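Local coordinates for protein ribonucleoside-diphosphate reductase (Sulfolobus acidocaldarius DSM 639, PDB 6QRZ) that is an R2-like ligand-binding oxidase of the ferritin-like superfamily with a manganese/iron cofactor, related to the small subunit of ribonucleotide reductase, at residues 76-81 and 275-280; 97-102 and 167-172. One frame throughout, in Å; residues are numbered along the deposited sequence.

Contact 1: residues 76-81 and 275-280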
loop_
_atom_site.group_PDB
_atom_site.type_symbol
_atom_site.label_atom_id
_atom_site.label_comp_id
_atom_site.label_asym_id
_atom_site.label_seq_id
_atom_site.Cartn_x
_atom_site.Cartn_y
_atom_site.Cartn_z
ATOM N N LYS A 76 -28.172 26.184 -4.770
ATOM C CA LYS A 76 -27.678 25.522 -5.973
ATOM C C LYS A 76 -26.212 25.844 -6.236
ATOM O O LYS A 76 -25.474 24.992 -6.744
ATOM C CB LYS A 76 -28.537 25.920 -7.175
ATOM C CG LYS A 76 -28.210 25.172 -8.459
ATOM C CD LYS A 76 -29.169 25.556 -9.577
ATOM C CE LYS A 76 -28.829 24.835 -10.872
ATOM N NZ LYS A 76 -28.879 23.355 -10.717
ATOM N N ASP A 77 -25.770 27.055 -5.894
ATOM C CA ASP A 77 -24.377 27.422 -6.116
ATOM C C ASP A 77 -23.467 26.840 -5.039
ATOM O O ASP A 77 -22.341 26.427 -5.333
ATOM C CB ASP A 77 -24.237 28.943 -6.173
ATOM C CG ASP A 77 -22.902 29.388 -6.741
ATOM O OD1 ASP A 77 -22.129 28.523 -7.206
ATOM O OD2 ASP A 77 -22.624 30.605 -6.723
ATOM N N GLU A 78 -23.937 26.803 -3.789
ATOM C CA GLU A 78 -23.135 26.224 -2.716
ATOM C C GLU A 78 -22.931 24.728 -2.924
ATOM O O GLU A 78 -21.855 24.195 -2.629
ATOM C CB GLU A 78 -23.789 26.497 -1.362
ATOM C CG GLU A 78 -23.775 27.961 -0.950
ATOM C CD GLU A 78 -24.557 28.218 0.324
ATOM O OE1 GLU A 78 -25.176 27.267 0.845
ATOM O OE2 GLU A 78 -24.555 29.372 0.802
ATOM N N LYS A 79 -23.954 24.034 -3.432
ATOM C CA LYS A 79 -23.785 22.628 -3.781
ATOM C C LYS A 79 -22.860 22.461 -4.979
ATOM O O LYS A 79 -22.210 21.418 -5.118
ATOM C CB LYS A 79 -25.142 21.987 -4.068
ATOM C CG LYS A 79 -26.043 21.858 -2.851
ATOM C CD LYS A 79 -27.316 21.094 -3.182
ATOM C CE LYS A 79 -28.128 21.801 -4.254
ATOM N NZ LYS A 79 -29.390 21.073 -4.562
ATOM N N ASN A 80 -22.785 23.471 -5.849
ATOM C CA ASN A 80 -21.931 23.376 -7.028
ATOM C C ASN A 80 -20.459 23.525 -6.658
ATOM O O ASN A 80 -19.606 22.802 -7.185
ATOM C CB ASN A 80 -22.342 24.431 -8.055
ATOM C CG ASN A 80 -21.675 24.231 -9.402
ATOM O OD1 ASN A 80 -21.040 23.206 -9.648
ATOM N ND2 ASN A 80 -21.826 25.209 -10.287
ATOM N N TYR A 81 -20.144 24.454 -5.753
ATOM C CA TYR A 81 -18.755 24.637 -5.344
ATOM C C TYR A 81 -18.295 23.511 -4.427
ATOM O O TYR A 81 -17.147 23.061 -4.518
ATOM C CB TYR A 81 -18.581 25.991 -4.660
ATOM C CG TYR A 81 -17.179 26.242 -4.151
ATOM C CD1 TYR A 81 -16.160 26.610 -5.021
ATOM C CD2 TYR A 81 -16.875 26.118 -2.802
ATOM C CE1 TYR A 81 -14.877 26.840 -4.562
ATOM C CE2 TYR A 81 -15.594 26.347 -2.333
ATOM C CZ TYR A 81 -14.600 26.707 -3.218
ATOM O OH TYR A 81 -13.324 26.938 -2.758
ATOM N N LEU A 275 -17.261 34.115 -4.315
ATOM C CA LEU A 275 -17.204 32.739 -3.835
ATOM C C LEU A 275 -18.239 32.491 -2.741
ATOM O O LEU A 275 -18.489 33.364 -1.908
ATOM C CB LEU A 275 -15.801 32.410 -3.321
ATOM C CG LEU A 275 -14.684 32.398 -4.367
ATOM C CD1 LEU A 275 -13.350 32.069 -3.721
ATOM C CD2 LEU A 275 -15.004 31.408 -5.478
ATOM N N PRO A 276 -18.844 31.299 -2.744
ATOM C CA PRO A 276 -19.881 30.994 -1.749
ATOM C C PRO A 276 -19.306 30.679 -0.378
ATOM O O PRO A 276 -18.094 30.788 -0.164
ATOM C CB PRO A 276 -20.590 29.775 -2.350
ATOM C CG PRO A 276 -19.529 29.103 -3.150
ATOM C CD PRO A 276 -18.666 30.202 -3.711
ATOM N N PHE A 277 -20.178 30.289 0.554
ATOM C CA PHE A 277 -19.789 29.923 1.917
ATOM C C PHE A 277 -19.052 31.057 2.628
ATOM O O PHE A 277 -18.281 30.818 3.560
ATOM C CB PHE A 277 -18.937 28.649 1.932
ATOM C CG PHE A 277 -19.638 27.441 1.379
ATOM C CD1 PHE A 277 -20.552 26.742 2.150
ATOM C CD2 PHE A 277 -19.373 26.994 0.094
ATOM C CE1 PHE A 277 -21.198 25.627 1.649
ATOM C CE2 PHE A 277 -20.017 25.875 -0.415
ATOM C CZ PHE A 277 -20.930 25.191 0.365
ATOM N N GLY A 278 -19.287 32.296 2.203
ATOM C CA GLY A 278 -18.591 33.431 2.782
ATOM C C GLY A 278 -17.101 33.440 2.529
ATOM O O GLY A 278 -16.341 33.970 3.347
ATOM N N LEU A 279 -16.659 32.861 1.416
ATOM C CA LEU A 279 -15.243 32.786 1.091
ATOM C C LEU A 279 -14.828 33.972 0.232
ATOM O O LEU A 279 -15.550 34.380 -0.681
ATOM C CB LEU A 279 -14.927 31.480 0.361
ATOM C CG LEU A 279 -15.092 30.191 1.167
ATOM C CD1 LEU A 279 -14.865 28.974 0.284
ATOM C CD2 LEU A 279 -14.142 30.179 2.354
ATOM N N THR A 280 -13.653 34.521 0.535
ATOM C CA THR A 280 -13.082 35.630 -0.216
ATOM C C THR A 280 -12.032 35.109 -1.182
ATOM O O THR A 280 -11.152 34.339 -0.767
ATOM C CB THR A 280 -12.453 36.652 0.730
ATOM O OG1 THR A 280 -13.445 37.127 1.649
ATOM C CG2 THR A 280 -11.887 37.830 -0.049
#
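Glu78 and Phe277 meet through a CH-pi contact, in which the methylene CG of the glutamate stands over one face of the phenylalanine ring. CG lies 4.3 Å from the centroid of the Phe277 ring, 13° off its normal and shifted somewhat toward the rim. The glutamate CG is anti to its own carbonyl carbon, which places it above the ring, and the carboxylate plane is turned only 24° from the ring plane. Glu78 CB adds to the contact at the outer end of the ring, 3.6 Å from Phe277 CZ.

Most of the remaining side-chain contacts are apolar and involve Tyr81. CG anti to the backbone N (chi1 178°) turns the start of the Tyr81 side chain to Pro276, and the two side chains cross at about a right angle. Pro276 CG rests 3.6 Å from Tyr81 CB, while Pro276 CB lies 3.9 Å from Glu78 CG, so the proline touches both helical residues. Further along the phenol, Tyr81 CD2 meets the edge of the Phe277 ring at CD2, 3.9 Å away, and Tyr81 CE2 packs against Leu279 CD1 at 3.8 Å. No hydrogen bond joins the two segments.

Backbone bonding instead shapes the loop. Pro276 to Leu279 form a type I' beta turn, closed by Leu279 N donating to Pro276 O at 3.0 Å. Phe277 and Gly278, its two central residues, both have positive phi. Phe277, inside the turn, and Leu279, at its end, both touch Tyr81.

The contact thus joins the first turns of helix 76-98 to the loop leading into helix 281-301. Helix 192-211 packs against both segments: Thr203 touches Tyr81 and Leu279, and Ile207 and Leu211 pack on Phe277.

Contact 2: residues 97-102 and 167-172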
loop_
_atom_site.group_PDB
_atom_site.type_symbol
_atom_site.label_atom_id
_atom_site.label_comp_id
_atom_site.label_asym_id
_atom_site.label_seq_id
_atom_site.Cartn_x
_atom_site.Cartn_y
_atom_site.Cartn_z
ATOM N N ALA A 97 -2.614 7.819 -5.713
ATOM C CA ALA A 97 -2.541 6.416 -5.331
ATOM C C ALA A 97 -1.974 5.537 -6.437
ATOM O O ALA A 97 -1.501 4.432 -6.150
ATOM C CB ALA A 97 -3.925 5.907 -4.925
ATOM N N VAL A 98 -2.013 5.996 -7.686
ATOM C CA VAL A 98 -1.450 5.242 -8.798
ATOM C C VAL A 98 -0.142 5.835 -9.308
ATOM O O VAL A 98 0.588 5.142 -10.034
ATOM C CB VAL A 98 -2.462 5.108 -9.955
ATOM C CG1 VAL A 98 -3.684 4.326 -9.500
ATOM C CG2 VAL A 98 -2.867 6.474 -10.464
ATOM N N ASP A 99 0.179 7.079 -8.962
ATOM C CA ASP A 99 1.479 7.656 -9.279
ATOM C C ASP A 99 2.525 7.356 -8.215
ATOM O O ASP A 99 3.693 7.716 -8.394
ATOM C CB ASP A 99 1.356 9.171 -9.468
ATOM C CG ASP A 99 0.617 9.536 -10.737
ATOM O OD1 ASP A 99 0.707 8.769 -11.718
ATOM O OD2 ASP A 99 -0.058 10.586 -10.756
ATOM N N ILE A 100 2.132 6.707 -7.116
ATOM C CA ILE A 100 3.083 6.329 -6.081
ATOM C C ILE A 100 3.930 5.139 -6.511
ATOM O O ILE A 100 4.979 4.879 -5.911
ATOM C CB ILE A 100 2.327 6.020 -4.775
ATOM C CG1 ILE A 100 3.281 6.006 -3.580
ATOM C CG2 ILE A 100 1.598 4.692 -4.894
ATOM C CD1 ILE A 100 4.006 7.314 -3.368
ATOM N N THR A 101 3.506 4.417 -7.548
ATOM C CA THR A 101 4.200 3.192 -7.943
ATOM C C THR A 101 5.644 3.431 -8.376
ATOM O O THR A 101 6.525 2.673 -7.934
ATOM C CB THR A 101 3.395 2.478 -9.034
ATOM O OG1 THR A 101 2.083 2.183 -8.541
ATOM C CG2 THR A 101 4.080 1.183 -9.442
ATOM N N PRO A 102 5.968 4.423 -9.216
ATOM C CA PRO A 102 7.387 4.641 -9.542
ATOM C C PRO A 102 8.222 5.041 -8.342
ATOM O O PRO A 102 9.397 4.662 -8.259
ATOM C CB PRO A 102 7.344 5.759 -10.593
ATOM C CG PRO A 102 5.967 5.736 -11.130
ATOM C CD PRO A 102 5.098 5.330 -9.987
ATOM N N SER A 167 3.980 12.801 -15.570
ATOM C CA SER A 167 5.282 12.925 -16.217
ATOM C C SER A 167 6.414 12.820 -15.203
ATOM O O SER A 167 7.398 12.108 -15.432
ATOM C CB SER A 167 5.367 14.247 -16.981
ATOM O OG SER A 167 4.368 14.325 -17.983
ATOM N N VAL A 168 6.290 13.515 -14.073
ATOM C CA VAL A 168 7.389 13.575 -13.116
ATOM C C VAL A 168 7.498 12.279 -12.319
ATOM O O VAL A 168 8.603 11.823 -12.009
ATOM C CB VAL A 168 7.225 14.799 -12.197
ATOM C CG1 VAL A 168 7.272 16.078 -13.015
ATOM C CG2 VAL A 168 5.922 14.714 -11.423
ATOM N N MET A 169 6.365 11.663 -11.975
ATOM C CA MET A 169 6.407 10.420 -11.214
ATOM C C MET A 169 6.898 9.270 -12.084
ATOM O O MET A 169 7.878 8.597 -11.751
ATOM C CB MET A 169 5.028 10.106 -10.628
ATOM C CG MET A 169 4.498 11.158 -9.668
ATOM S SD MET A 169 5.634 11.556 -8.328
ATOM C CE MET A 169 5.681 10.006 -7.437
ATOM N N TRP A 170 6.236 9.043 -13.219
ATOM C CA TRP A 170 6.622 7.950 -14.105
ATOM C C TRP A 170 7.921 8.219 -14.854
ATOM O O TRP A 170 8.351 7.358 -15.629
ATOM C CB TRP A 170 5.491 7.652 -15.089
ATOM C CG TRP A 170 4.292 7.058 -14.417
ATOM C CD1 TRP A 170 3.171 7.717 -14.003
ATOM C CD2 TRP A 170 4.103 5.682 -14.061
ATOM N NE1 TRP A 170 2.293 6.835 -13.418
ATOM C CE2 TRP A 170 2.842 5.580 -13.442
ATOM C CE3 TRP A 170 4.877 4.527 -14.212
ATOM C CZ2 TRP A 170 2.336 4.369 -12.973
ATOM C CZ3 TRP A 170 4.374 3.325 -13.744
ATOM C CH2 TRP A 170 3.115 3.255 -13.133
ATOM N N LYS A 171 8.550 9.380 -14.653
ATOM C CA LYS A 171 9.925 9.559 -15.102
ATOM C C LYS A 171 10.904 8.812 -14.207
ATOM O O LYS A 171 12.025 8.520 -14.637
ATOM C CB LYS A 171 10.280 11.047 -15.142
ATOM C CG LYS A 171 11.519 11.382 -15.956
ATOM C CD LYS A 171 11.769 12.882 -15.973
ATOM C CE LYS A 171 13.008 13.235 -16.781
ATOM N NZ LYS A 171 13.314 14.692 -16.717
ATOM N N LEU A 172 10.499 8.495 -12.973
ATOM C CA LEU A 172 11.333 7.677 -12.102
ATOM C C LEU A 172 11.433 6.245 -12.606
ATOM O O LEU A 172 12.428 5.562 -12.333
ATOM C CB LEU A 172 10.779 7.693 -10.678
ATOM C CG LEU A 172 10.648 9.049 -9.988
ATOM C CD1 LEU A 172 9.954 8.897 -8.645
ATOM C CD2 LEU A 172 12.013 9.678 -9.816
#
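Trp170 lies against Pro102 and Asp99 within the helical bundle of the ferritin-like R2 fold, where the junction of helices 76-98 and 100-109 meets that of helices 155-169 and 171-174.

From CB, the tryptophan CG is anti to its own carbonyl carbon (chi1 -69°) and lies near Pro102 CG. The Trp170 and Pro102 side chains cross at about a right angle. Moving along the pyrrole edge, CD1 passes Asp99 OD1 and NE1 donates to the same oxygen over 3.0 Å. This hydrogen bond is weak and bent, with an angle of 132° at the hydrogen, and the carboxylate plane stands 82° from the indole plane. OD1 has its stronger partner in His29 NE2 of the second subunit.

Over one indole face, Pro102 CG makes a CH-pi contact 3.6 Å from the centroid of the six-membered ring. The indole atoms CD2 and CE3 lie closest to Pro102 CG, each at 3.5 Å, with CZ3 a little farther from it. On the NE1 side of the six-membered ring, CZ2 lies obliquely near Val98 O, and CH2, farther out, reaches Thr101 CB at 4.2 Å. Ser105 of the second subunit also packs on Trp170, which places the indole close to the dimer interface. An alanine here would probably open a gap beside the Pro102 ring and leave Asp99 OD1 without its indole N-H donor.

The side chain of Met169 is about 11 Å from the bound iron, and Leu103 packs on both Met169 and Leu172. Leu172 CB meets Pro102 CB at 3.9 Å. The methionine, bent at chi2 and chi3, packs on Asp99: its CG lies 3.7 Å from Asp99 CB, and its terminal CE comes to the carbonyl oxygen of Asp99.

Helix 76-98 takes part in both contacts, with its first turns in contact 1 and its last residues in contact 2. Their centres are 34 Å apart on opposite sides of the chain's centre, and they do not touch. Contact 1 is partly buried, pairs a helix with a loop, and depends on apolar and CH-pi packing without a hydrogen bond between its segments. Contact 2 is buried, pairs two helix junctions nearer the metal site, and adds a weak indole-carboxylate bond to its CH-pi packing. The second subunit reaches contact 2 but not contact 1. Along the chain, contact 2 is nested within the loop that contact 1 closes.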